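Local coordinates for isomerase/lactonizing enzyme (Agrobacterium tumefaciens, PDB 1RVK), which is of unknown function but belongs to the magnesium-dependent enolase superfamily, whose members typically abstract a proton next to a carboxylate, at residues T172-P176 / D206-W210; V183-L187 / A218-L223; H209-R213 / E233-E237; S136-G140 / Y153-A157; C190-R194 / K225-D229. One frame throughout, in Å; residues are numbered along the deposited sequence.

Interaction 1 (T172-P176 / D206-W210); sequences TWMPP and DAFHW. With MG (magnesium ion), chain B.
M174, a selenomethionine, lays its side chain along F208 and H209 and makes the dense part of this contact. Its CG is anti to the carbonyl carbon (chi1 -54°) and the chain runs extended from there, which carries SE and CE along the 206-210 backbone to the imidazole. CG meets the F208 ring at its edge, 4.1 Å from F208 CD2. Farther out the chain crosses the H209 side chain at about a right angle: SE lies 3.7 Å from H209 NE2 in an oblique sulfur-aromatic contact, and CE makes an off-centre CH-pi contact, 4.1 Å from the H209 ring centroid. The same methyl carbon also packs against the backbone oxygens of D206 and A207.

No direct hydrogen bond joins the two segments; water 1 does that work. It accepts from F208 N at 3.0 Å and pairs with T172 OG1 at 2.7 Å, and W173 O is a likely acceptor from it. Beside it, T172 OG1 packs on CA and CB of A207.

Toward solvent the packing thins. P175 still sets its CD 3.5 Å from F208 CE2, the two side chains crossing at about a right angle, but both residues are partly exposed.

At the inner end D206 OD1 binds the magnesium ion at 2.1 Å, while OD2 accepts from water 2, itself a metal ligand. E232 and E258 complete the protein ligands, a metal site at the ends of successive barrel strands that is characteristic of the enolase superfamily.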
# COMPACT_ATOMS: atom_id res chain seq x y z
N THR A 172 2.57 -14.97 4.47
CA THR A 172 2.28 -16.27 5.07
C THR A 172 1.38 -16.22 6.31
O THR A 172 0.75 -15.20 6.58
CB THR A 172 3.59 -17.04 5.35
OG1 THR A 172 4.58 -16.14 5.88
CG2 THR A 172 4.12 -17.64 4.06
N TRP A 173 1.30 -17.33 7.04
CA TRP A 173 0.42 -17.43 8.21
C TRP A 173 0.81 -16.61 9.44
O TRP A 173 1.97 -16.61 9.86
CB TRP A 173 0.28 -18.89 8.62
CG TRP A 173 -0.30 -19.75 7.54
CD1 TRP A 173 -1.63 -19.97 7.28
CD2 TRP A 173 0.43 -20.51 6.56
NE1 TRP A 173 -1.77 -20.82 6.21
CE2 TRP A 173 -0.52 -21.16 5.75
CE3 TRP A 173 1.79 -20.69 6.30
CZ2 TRP A 173 -0.15 -21.99 4.68
CZ3 TRP A 173 2.16 -21.52 5.24
CH2 TRP A 173 1.19 -22.16 4.45
N MSE A 174 -0.18 -15.94 10.01
CA MSE A 174 0.02 -15.10 11.19
C MSE A 174 -1.15 -15.24 12.16
O MSE A 174 -2.28 -15.51 11.74
CB MSE A 174 0.15 -13.64 10.76
CG MSE A 174 1.21 -13.38 9.70
SE MSE A 174 1.33 -11.51 9.23
CE MSE A 174 2.14 -11.71 7.49
N PRO A 175 -0.90 -15.07 13.46
CA PRO A 175 -2.03 -15.18 14.38
C PRO A 175 -3.05 -14.10 14.00
O PRO A 175 -2.69 -13.09 13.41
CB PRO A 175 -1.40 -14.97 15.76
CG PRO A 175 -0.17 -14.16 15.46
CD PRO A 175 0.35 -14.78 14.19
N PRO A 176 -4.33 -14.29 14.37
CA PRO A 176 -4.93 -15.39 15.12
C PRO A 176 -5.02 -16.79 14.50
O PRO A 176 -5.78 -17.62 15.00
CB PRO A 176 -6.30 -14.83 15.50
CG PRO A 176 -6.64 -13.99 14.32
CD PRO A 176 -5.34 -13.26 14.06
N ASP A 206 6.62 -11.91 2.59
CA ASP A 206 6.33 -10.94 3.63
C ASP A 206 5.70 -11.79 4.73
O ASP A 206 4.48 -11.98 4.77
CB ASP A 206 5.34 -9.90 3.10
CG ASP A 206 5.09 -8.76 4.06
OD1 ASP A 206 4.32 -7.86 3.69
OD2 ASP A 206 5.64 -8.75 5.18
N ALA A 207 6.54 -12.34 5.59
CA ALA A 207 6.08 -13.22 6.66
C ALA A 207 5.68 -12.50 7.94
O ALA A 207 5.69 -11.27 7.99
CB ALA A 207 7.16 -14.25 6.97
N PHE A 208 5.32 -13.27 8.95
CA PHE A 208 4.94 -12.76 10.27
C PHE A 208 5.86 -11.57 10.61
O PHE A 208 7.07 -11.72 10.67
CB PHE A 208 5.07 -13.89 11.28
CG PHE A 208 4.80 -13.49 12.70
CD1 PHE A 208 5.83 -13.49 13.63
CD2 PHE A 208 3.51 -13.17 13.11
CE1 PHE A 208 5.58 -13.17 14.97
CE2 PHE A 208 3.25 -12.84 14.44
CZ PHE A 208 4.29 -12.85 15.37
N HIS A 209 5.26 -10.41 10.85
CA HIS A 209 6.01 -9.17 11.11
C HIS A 209 6.73 -9.01 12.44
O HIS A 209 7.30 -7.94 12.70
CB HIS A 209 5.08 -7.97 10.94
CG HIS A 209 4.16 -8.06 9.77
ND1 HIS A 209 4.61 -8.12 8.47
CD2 HIS A 209 2.81 -8.06 9.71
CE1 HIS A 209 3.57 -8.15 7.65
NE2 HIS A 209 2.46 -8.11 8.38
N TRP A 210 6.73 -10.03 13.29
CA TRP A 210 7.37 -9.90 14.60
C TRP A 210 8.23 -11.09 15.02
O TRP A 210 8.34 -11.38 16.22
CB TRP A 210 6.30 -9.65 15.67
CG TRP A 210 5.37 -8.50 15.38
CD1 TRP A 210 5.51 -7.21 15.80
CD2 TRP A 210 4.14 -8.56 14.65
NE1 TRP A 210 4.43 -6.46 15.39
CE2 TRP A 210 3.58 -7.26 14.68
CE3 TRP A 210 3.45 -9.58 13.98
CZ2 TRP A 210 2.36 -6.96 14.06
CZ3 TRP A 210 2.24 -9.28 13.36
CH2 TRP A 210 1.71 -7.98 13.40
MG MG B . 4.31 -5.76 3.70
O HOH W 1 4.42 -16.08 8.54
O HOH W 2 5.51 -5.94 5.57
O HOH W 3 2.38 -5.49 4.90
O HOH W 4 2.93 -6.02 1.88

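Interaction 2 (V183-L187 / A218-L223); sequences VKMDL and ALGRGL
L187 reaches from helix 183-197 into the surface of helix 213-224 as a knob, received by a hole made of A218, L219, G222 and L223. Its CB points at the other helix, and CG, anti to the carbonyl carbon (chi1 -76°), lies 3.9 Å from L219 CD2. There the side chain forks. CD1 takes the side of the small residues, 4.0 Å from G222 CA and 4.1 Å from A218 O, where the glycine has no side chain to hold it off. CD2 dips the other way, 3.8 Å from L219 CD2, and also faces the carbonyl carbon of G222 and the CD1 branch of L223, although the modelled closeness to L223 is doubtful.

One turn earlier V183 makes a lighter contact. With CG1 anti to the backbone N (chi1 173°), that methyl lies 3.9 Å from L219 CA and 4.0 Å from L219 CB. The CB of D186 touches L219 CD2, while its carboxylate turns elsewhere: OD1 is hydrogen-bonded to Y211 OH.

No hydrogen bond crosses here; the contact is van der Waals packing of side chains on the helix surface. The short helical segments run nearly parallel, their axes 9.8 Å apart at closest and crossing at -23°, as neighbouring outer helices of a TIM-type barrel do. Beneath them L219 and L223 also touch I231 of strand 230-232, joining the helix pair to the barrel wall.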
# COMPACT_ATOMS: atom_id res chain seq x y z
N VAL A 183 7.96 -20.94 11.23
CA VAL A 183 8.96 -20.76 10.19
C VAL A 183 9.01 -21.91 9.20
O VAL A 183 9.14 -21.70 7.99
CB VAL A 183 10.38 -20.57 10.79
CG1 VAL A 183 11.42 -20.56 9.68
CG2 VAL A 183 10.43 -19.27 11.57
N LYS A 184 8.90 -23.14 9.70
CA LYS A 184 8.93 -24.29 8.81
C LYS A 184 7.77 -24.29 7.82
O LYS A 184 7.96 -24.63 6.65
CB LYS A 184 8.93 -25.59 9.62
CG LYS A 184 10.24 -25.83 10.34
CD LYS A 184 10.24 -27.15 11.09
CE LYS A 184 11.59 -27.42 11.73
NZ LYS A 184 11.98 -26.34 12.68
N MSE A 185 6.58 -23.90 8.27
CA MSE A 185 5.42 -23.85 7.39
C MSE A 185 5.62 -22.77 6.34
O MSE A 185 5.33 -22.98 5.16
CB MSE A 185 4.14 -23.57 8.19
CG MSE A 185 3.61 -24.76 8.96
SE MSE A 185 3.05 -26.21 7.80
CE MSE A 185 1.34 -25.53 7.27
N ASP A 186 6.10 -21.61 6.76
CA ASP A 186 6.34 -20.51 5.84
C ASP A 186 7.30 -20.94 4.73
O ASP A 186 7.07 -20.65 3.55
CB ASP A 186 6.95 -19.31 6.59
CG ASP A 186 5.97 -18.67 7.55
OD1 ASP A 186 6.38 -17.74 8.29
OD2 ASP A 186 4.79 -19.07 7.58
N LEU A 187 8.36 -21.65 5.11
CA LEU A 187 9.33 -22.11 4.12
C LEU A 187 8.73 -23.15 3.18
O LEU A 187 9.09 -23.20 2.01
CB LEU A 187 10.57 -22.68 4.82
CG LEU A 187 11.53 -21.63 5.40
CD1 LEU A 187 12.63 -22.32 6.20
CD2 LEU A 187 12.12 -20.81 4.27
N ALA A 218 16.58 -17.98 10.47
CA ALA A 218 16.25 -19.32 9.98
C ALA A 218 15.37 -19.21 8.73
O ALA A 218 15.53 -19.96 7.77
CB ALA A 218 15.52 -20.11 11.06
N LEU A 219 14.44 -18.27 8.75
CA LEU A 219 13.55 -18.06 7.61
C LEU A 219 14.37 -17.58 6.41
O LEU A 219 14.29 -18.13 5.32
CB LEU A 219 12.47 -17.04 7.98
CG LEU A 219 11.39 -16.66 6.95
CD1 LEU A 219 11.99 -15.79 5.87
CD2 LEU A 219 10.78 -17.92 6.34
N GLY A 220 15.17 -16.54 6.63
CA GLY A 220 15.99 -16.00 5.55
C GLY A 220 16.95 -17.01 4.95
O GLY A 220 17.13 -17.06 3.74
N ARG A 221 17.57 -17.82 5.81
CA ARG A 221 18.50 -18.83 5.34
C ARG A 221 17.81 -19.86 4.45
O ARG A 221 18.39 -20.33 3.48
CB ARG A 221 19.15 -19.54 6.54
CG ARG A 221 20.17 -18.68 7.27
CD ARG A 221 20.88 -19.47 8.36
NE ARG A 221 22.05 -18.76 8.86
CZ ARG A 221 23.13 -18.48 8.14
NH1 ARG A 221 23.20 -18.86 6.87
NH2 ARG A 221 24.14 -17.82 8.68
N GLY A 222 16.58 -20.20 4.80
CA GLY A 222 15.83 -21.16 4.02
C GLY A 222 15.46 -20.60 2.66
O GLY A 222 15.34 -21.34 1.68
N LEU A 223 15.27 -19.29 2.59
CA LEU A 223 14.90 -18.63 1.35
C LEU A 223 16.04 -18.65 0.33
O LEU A 223 15.80 -18.62 -0.88
CB LEU A 223 14.51 -17.17 1.62
CG LEU A 223 13.07 -16.87 2.05
CD1 LEU A 223 12.56 -17.91 3.02
CD2 LEU A 223 13.02 -15.48 2.66

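Interaction 3 (H209-R213 / E233-E237); sequences HWYSR and EPMDE
Y211 N donates to P234 O at 3.0 Å, the one direct hydrogen bond between the segments. It is bent, with 133° at the hydrogen, and the donor is tilted 23° from the carbonyl plane; the same oxygen lies close to Y211 CB and near the plane of the tyrosine ring at its edge.

Weaker backbone contacts flank it. H209 CA points its hydrogen at E233 O, 3.3 Å away, in a nearly straight CA-H...O contact, and D236 CA makes a second, more bent one to H209 O.

Two waters add bridges. Water 5 accepts from E237 N and lies within bonding distance of H209 O and, at 2.7 Å, of E233 OE1, both probable acceptors; water 6 donates to Y211 O and accepts from D236 N. Both segments are loops following consecutive parallel strands, 202-206 and 230-232, of the enolase-type barrel, and the E233 side chain comes within about 4 Å of the magnesium ion.

Among side chains, E233 is extended beyond CG and passes obliquely beside the imidazole, its CD 3.8 Å from H209 ND1 and the two planes 41° apart; its OE1 is also hydrogen-bonded to S259 OG. W210 brings the edge of its indole to D236, CD1 lying 3.8 Å from OD1 with the carboxylate, whose OD2 is hydrogen-bonded to Q238 N, almost perpendicular to the ring. Selenomethionine M235 packs its CG 3.5 Å from Y211 O, and its SE rests near CA and CG of R213, the first residue of helix 213-224.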
# COMPACT_ATOMS: atom_id res chain seq x y z
N HIS A 209 5.26 -10.41 10.85
CA HIS A 209 6.01 -9.17 11.11
C HIS A 209 6.73 -9.01 12.44
O HIS A 209 7.30 -7.94 12.70
CB HIS A 209 5.08 -7.97 10.94
CG HIS A 209 4.16 -8.06 9.77
ND1 HIS A 209 4.61 -8.12 8.47
CD2 HIS A 209 2.81 -8.06 9.71
CE1 HIS A 209 3.57 -8.15 7.65
NE2 HIS A 209 2.46 -8.11 8.38
N TRP A 210 6.73 -10.03 13.29
CA TRP A 210 7.37 -9.90 14.60
C TRP A 210 8.23 -11.09 15.02
O TRP A 210 8.34 -11.38 16.22
CB TRP A 210 6.30 -9.65 15.67
CG TRP A 210 5.37 -8.50 15.38
CD1 TRP A 210 5.51 -7.21 15.80
CD2 TRP A 210 4.14 -8.56 14.65
NE1 TRP A 210 4.43 -6.46 15.39
CE2 TRP A 210 3.58 -7.26 14.68
CE3 TRP A 210 3.45 -9.58 13.98
CZ2 TRP A 210 2.36 -6.96 14.06
CZ3 TRP A 210 2.24 -9.28 13.36
CH2 TRP A 210 1.71 -7.98 13.40
N TYR A 211 8.83 -11.78 14.06
CA TYR A 211 9.69 -12.92 14.40
C TYR A 211 10.92 -12.44 15.16
O TYR A 211 11.39 -11.32 14.96
CB TYR A 211 10.20 -13.62 13.13
CG TYR A 211 9.30 -14.71 12.57
CD1 TYR A 211 8.94 -14.70 11.23
CD2 TYR A 211 8.87 -15.77 13.37
CE1 TYR A 211 8.16 -15.72 10.68
CE2 TYR A 211 8.10 -16.80 12.84
CZ TYR A 211 7.75 -16.77 11.49
OH TYR A 211 7.00 -17.78 10.95
N SER A 212 11.43 -13.30 16.03
CA SER A 212 12.64 -12.99 16.79
C SER A 212 13.80 -12.98 15.79
O SER A 212 13.64 -13.42 14.66
CB SER A 212 12.89 -14.07 17.83
OG SER A 212 13.09 -15.32 17.19
N ARG A 213 14.96 -12.49 16.21
CA ARG A 213 16.12 -12.48 15.32
C ARG A 213 16.45 -13.91 14.88
O ARG A 213 16.69 -14.16 13.71
CB ARG A 213 17.34 -11.87 16.00
CG ARG A 213 17.29 -10.35 16.20
CD ARG A 213 18.65 -9.83 16.64
NE ARG A 213 18.64 -8.41 16.94
CZ ARG A 213 19.75 -7.70 17.16
NH1 ARG A 213 20.93 -8.29 17.09
NH2 ARG A 213 19.67 -6.40 17.44
N GLU A 233 9.84 -7.31 5.99
CA GLU A 233 9.41 -7.13 7.38
C GLU A 233 9.24 -8.42 8.18
O GLU A 233 8.15 -8.74 8.64
CB GLU A 233 8.10 -6.33 7.39
CG GLU A 233 7.67 -5.82 8.76
CD GLU A 233 6.51 -4.82 8.69
OE1 GLU A 233 6.14 -4.28 9.76
OE2 GLU A 233 5.97 -4.57 7.59
N PRO A 234 10.33 -9.18 8.37
CA PRO A 234 10.18 -10.42 9.15
C PRO A 234 10.32 -10.19 10.65
O PRO A 234 10.10 -11.11 11.44
CB PRO A 234 11.29 -11.30 8.59
CG PRO A 234 12.39 -10.31 8.37
CD PRO A 234 11.66 -9.12 7.74
N MSE A 235 10.70 -8.98 11.05
CA MSE A 235 10.88 -8.66 12.46
C MSE A 235 10.22 -7.32 12.80
O MSE A 235 9.87 -6.56 11.90
CB MSE A 235 12.38 -8.58 12.80
CG MSE A 235 13.19 -9.82 12.41
SE MSE A 235 15.10 -9.56 12.72
CE MSE A 235 15.37 -8.10 11.47
N ASP A 236 10.06 -7.04 14.09
CA ASP A 236 9.45 -5.78 14.51
C ASP A 236 10.29 -4.62 13.99
O ASP A 236 11.43 -4.42 14.42
CB ASP A 236 9.35 -5.75 16.04
CG ASP A 236 8.48 -4.62 16.55
OD1 ASP A 236 7.78 -4.81 17.58
OD2 ASP A 236 8.48 -3.53 15.93
N GLU A 237 9.73 -3.85 13.07
CA GLU A 237 10.45 -2.72 12.47
C GLU A 237 10.83 -1.60 13.43
O GLU A 237 11.53 -0.67 13.04
CB GLU A 237 9.66 -2.16 11.29
CG GLU A 237 9.72 -3.05 10.07
CD GLU A 237 9.03 -2.45 8.87
OE1 GLU A 237 9.17 -3.01 7.76
OE2 GLU A 237 8.37 -1.41 9.03
O HOH W 5 7.11 -4.98 12.19
O HOH W 6 11.28 -8.80 16.16

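Interaction 4 (S136-G140 / Y153-A157); sequences SIMCG and YGRFA
I137 is the wedge between two aromatic side chains of helix 150-163, and its branches divide the work. CG2, anti to the backbone N, approaches the Y153 ring obliquely, 3.9 Å from Y153 CE2, and lies equally close to F156 CD2. CG1 and CD1 follow the other side chain: the isoleucine and F156 slide past each other in opposite directions, so that CD1 ends 3.9 Å from F156 CD2 while CG1 is 4.0 Å from F156 CE2.

F156 leaves the helix with CG anti to its backbone N (chi1 -172°), which brings CD2 and CE2 to I137; its other neighbours include L333 of strand 328-333. This is the interior of a beta-alpha-beta unit, in which helix 150-163 packs back on strand 130-137 before the chain enters the adjacent parallel strand 167-171 of the barrel.

Y153 points the length of its ring past I137 toward the loop that leaves the strand. G140 CA sits at the ring edge, near its plane, and 3.0 Å from the Y153 OH; the glycine has no side chain to collide with that hydroxyl. G140 N is also close to Y153 OH but poorly angled for a hydrogen bond. The hydroxyl is instead hydrogen-bonded to H171 O, at the end of strand 167-171.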
# COMPACT_ATOMS: atom_id res chain seq x y z
N SER A 136 0.21 -9.78 -5.08
CA SER A 136 0.44 -9.82 -3.64
C SER A 136 -0.64 -10.67 -2.98
O SER A 136 -1.79 -10.25 -2.87
CB SER A 136 0.42 -8.39 -3.08
OG SER A 136 1.18 -8.28 -1.89
N ILE A 137 -0.26 -11.87 -2.54
CA ILE A 137 -1.19 -12.81 -1.92
C ILE A 137 -1.53 -12.52 -0.46
O ILE A 137 -0.64 -12.23 0.34
CB ILE A 137 -0.64 -14.25 -2.02
CG1 ILE A 137 -0.31 -14.58 -3.48
CG2 ILE A 137 -1.66 -15.24 -1.48
CD1 ILE A 137 0.38 -15.92 -3.66
N MSE A 138 -2.81 -12.61 -0.13
CA MSE A 138 -3.27 -12.38 1.25
C MSE A 138 -2.59 -13.29 2.26
O MSE A 138 -2.06 -14.35 1.90
CB MSE A 138 -4.78 -12.62 1.37
CG MSE A 138 -5.67 -11.58 0.74
SE MSE A 138 -7.52 -11.84 1.29
CE MSE A 138 -8.23 -10.13 0.75
N CYS A 139 -2.63 -12.88 3.52
CA CYS A 139 -2.05 -13.67 4.60
C CYS A 139 -2.71 -15.04 4.59
O CYS A 139 -3.84 -15.19 4.12
CB CYS A 139 -2.32 -13.00 5.96
SG CYS A 139 -1.46 -11.44 6.21
N GLY A 140 -2.01 -16.04 5.12
CA GLY A 140 -2.57 -17.38 5.15
C GLY A 140 -3.80 -17.51 6.03
O GLY A 140 -4.05 -16.68 6.91
N TYR A 153 -0.80 -22.49 -1.67
CA TYR A 153 -0.09 -21.33 -2.18
C TYR A 153 0.48 -21.65 -3.55
O TYR A 153 0.47 -20.82 -4.45
CB TYR A 153 1.05 -20.92 -1.24
CG TYR A 153 0.61 -20.01 -0.12
CD1 TYR A 153 0.09 -20.52 1.07
CD2 TYR A 153 0.72 -18.62 -0.25
CE1 TYR A 153 -0.32 -19.67 2.11
CE2 TYR A 153 0.32 -17.77 0.78
CZ TYR A 153 -0.19 -18.30 1.95
OH TYR A 153 -0.57 -17.45 2.97
N GLY A 154 0.99 -22.87 -3.70
CA GLY A 154 1.55 -23.28 -4.97
C GLY A 154 0.51 -23.26 -6.07
O GLY A 154 0.77 -22.82 -7.18
N ARG A 155 -0.69 -23.75 -5.76
CA ARG A 155 -1.77 -23.80 -6.73
C ARG A 155 -2.24 -22.40 -7.11
O ARG A 155 -2.51 -22.12 -8.28
CB ARG A 155 -2.94 -24.61 -6.17
CG ARG A 155 -2.65 -26.09 -6.01
CD ARG A 155 -2.50 -26.79 -7.36
NE ARG A 155 -2.17 -28.20 -7.21
CZ ARG A 155 -2.22 -29.09 -8.20
NH1 ARG A 155 -2.59 -28.72 -9.42
NH2 ARG A 155 -1.90 -30.36 -7.97
N PHE A 156 -2.33 -21.51 -6.13
CA PHE A 156 -2.77 -20.16 -6.44
C PHE A 156 -1.71 -19.46 -7.29
O PHE A 156 -2.04 -18.71 -8.21
CB PHE A 156 -3.03 -19.37 -5.15
CG PHE A 156 -3.67 -18.03 -5.38
CD1 PHE A 156 -4.71 -17.90 -6.31
CD2 PHE A 156 -3.27 -16.92 -4.65
CE1 PHE A 156 -5.34 -16.67 -6.50
CE2 PHE A 156 -3.89 -15.69 -4.83
CZ PHE A 156 -4.93 -15.56 -5.76
N ALA A 157 -0.44 -19.73 -7.00
CA ALA A 157 0.66 -19.13 -7.75
C ALA A 157 0.57 -19.49 -9.23
O ALA A 157 0.83 -18.66 -10.10
CB ALA A 157 2.00 -19.58 -7.18

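Interaction 5 (C190-R194 / K225-D229); sequences CAAVR and KLGFD
C190 opens the contact by resting against the F228 ring. Its CB lies 3.5 Å from F228 CZ, and with SG anti to the carbonyl carbon (chi1 -71°) the sulfur lies obliquely beside the same end of the ring, nearest F228 CE1 and CZ and 4.4 Å from the ring centroid, as a Cys sulfur-aromatic contact. A191, next along the helix, offers a shallow patch: its CA is 3.9 Å from L226 CD1, and its methyl stands a little farther from the same branch.

Opposite this helix the chain is leaving helix 213-224 through a Schellman motif, with G227 at positive phi; the turn leads by way of F228 and D229 into strand 230-232, one of the alpha-to-beta loops of a TIM-type barrel. V193 turns to the barrel, touching L203 of strand 202-206.

R194 closes the account. It slides past L226 in the opposite direction, its CB 4.0 Å from L226 CD1, then bends at chi2 and chi3 (57° and 78°) to turn the guanidinium edge to the helix end. NE donates to L226 O at 2.7 Å and NH2 to the same oxygen at 3.0 Å, a side-on grip with the acceptor close to the guanidinium plane. NH2 also donates to water 7, which lies 2.6 Å from D229 OD1, a likely acceptor, while NH1 is held by G198 O and I201 O.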
# COMPACT_ATOMS: atom_id res chain seq x y z
N CYS A 190 6.83 -21.29 0.56
CA CYS A 190 7.76 -20.68 -0.39
C CYS A 190 8.30 -21.72 -1.36
O CYS A 190 8.40 -21.46 -2.57
CB CYS A 190 8.91 -20.01 0.36
SG CYS A 190 8.40 -18.51 1.25
N ALA A 191 8.65 -22.89 -0.84
CA ALA A 191 9.19 -23.96 -1.66
C ALA A 191 8.13 -24.47 -2.64
O ALA A 191 8.44 -24.76 -3.80
CB ALA A 191 9.67 -25.10 -0.78
N ALA A 192 6.90 -24.60 -2.16
CA ALA A 192 5.80 -25.07 -3.00
C ALA A 192 5.57 -24.11 -4.17
O ALA A 192 5.34 -24.55 -5.30
CB ALA A 192 4.53 -25.19 -2.17
N VAL A 193 5.63 -22.81 -3.90
CA VAL A 193 5.43 -21.83 -4.96
C VAL A 193 6.57 -21.86 -5.97
O VAL A 193 6.34 -21.83 -7.18
CB VAL A 193 5.30 -20.40 -4.38
CG1 VAL A 193 5.30 -19.38 -5.52
CG2 VAL A 193 4.00 -20.28 -3.58
N ARG A 194 7.81 -21.94 -5.49
CA ARG A 194 8.95 -21.98 -6.39
C ARG A 194 8.86 -23.21 -7.29
O ARG A 194 9.12 -23.14 -8.49
CB ARG A 194 10.27 -22.02 -5.59
CG ARG A 194 11.50 -22.30 -6.46
CD ARG A 194 11.64 -21.26 -7.57
NE ARG A 194 12.19 -20.00 -7.07
CZ ARG A 194 12.05 -18.83 -7.68
NH1 ARG A 194 11.38 -18.74 -8.83
NH2 ARG A 194 12.59 -17.74 -7.15
N LYS A 225 18.10 -21.01 -0.79
CA LYS A 225 18.04 -22.09 -1.77
C LYS A 225 16.86 -21.97 -2.74
O LYS A 225 16.81 -22.69 -3.74
CB LYS A 225 17.99 -23.45 -1.07
CG LYS A 225 17.02 -23.54 0.09
CD LYS A 225 17.65 -23.03 1.39
CE LYS A 225 18.77 -23.94 1.86
NZ LYS A 225 19.32 -23.51 3.18
N LEU A 226 15.92 -21.07 -2.46
CA LEU A 226 14.76 -20.89 -3.32
C LEU A 226 14.89 -19.70 -4.28
O LEU A 226 14.00 -19.47 -5.10
CB LEU A 226 13.49 -20.74 -2.49
CG LEU A 226 13.00 -21.96 -1.71
CD1 LEU A 226 12.81 -23.13 -2.68
CD2 LEU A 226 14.01 -22.33 -0.65
N GLY A 227 15.97 -18.95 -4.16
CA GLY A 227 16.19 -17.82 -5.05
C GLY A 227 15.17 -16.70 -5.00
O GLY A 227 14.84 -16.13 -6.04
N PHE A 228 14.68 -16.38 -3.81
CA PHE A 228 13.70 -15.30 -3.66
C PHE A 228 14.36 -13.93 -3.82
O PHE A 228 15.52 -13.75 -3.45
CB PHE A 228 13.00 -15.38 -2.30
CG PHE A 228 11.76 -16.24 -2.29
CD1 PHE A 228 10.58 -15.76 -1.74
CD2 PHE A 228 11.77 -17.51 -2.86
CE1 PHE A 228 9.41 -16.54 -1.74
CE2 PHE A 228 10.61 -18.30 -2.86
CZ PHE A 228 9.43 -17.81 -2.30
N ASP A 229 13.60 -12.98 -4.37
CA ASP A 229 14.08 -11.62 -4.61
C ASP A 229 14.25 -10.79 -3.34
O ASP A 229 15.16 -9.97 -3.26
CB ASP A 229 13.12 -10.89 -5.55
CG ASP A 229 13.40 -11.18 -7.01
OD1 ASP A 229 14.01 -12.22 -7.31
OD2 ASP A 229 12.99 -10.35 -7.86
O HOH W 7 12.86 -14.55 -7.42

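How the interactions relate
Interactions 1 and 3 line the metal end of the barrel, their centres about 9 Å apart and H209 and W210 common to both. Interaction 2 lies behind them: D186 meets T172, W173 and A207 of interaction 1, and its hydrogen bond with Y211 (OD1 to OH, 2.7 Å) ties it to interaction 3. Helix 183-197 then carries on into interaction 5, about 10 Å between centres, where V193 packs on Y153 and A157 of interaction 4. Interaction 4 returns to interaction 1, with T172 O 3.2 Å from G140 N, a probable hydrogen bond, and W173 against Y153. The side chains of L219 and F228 lie about 13 Å from the magnesium ion, C139 about 8 Å.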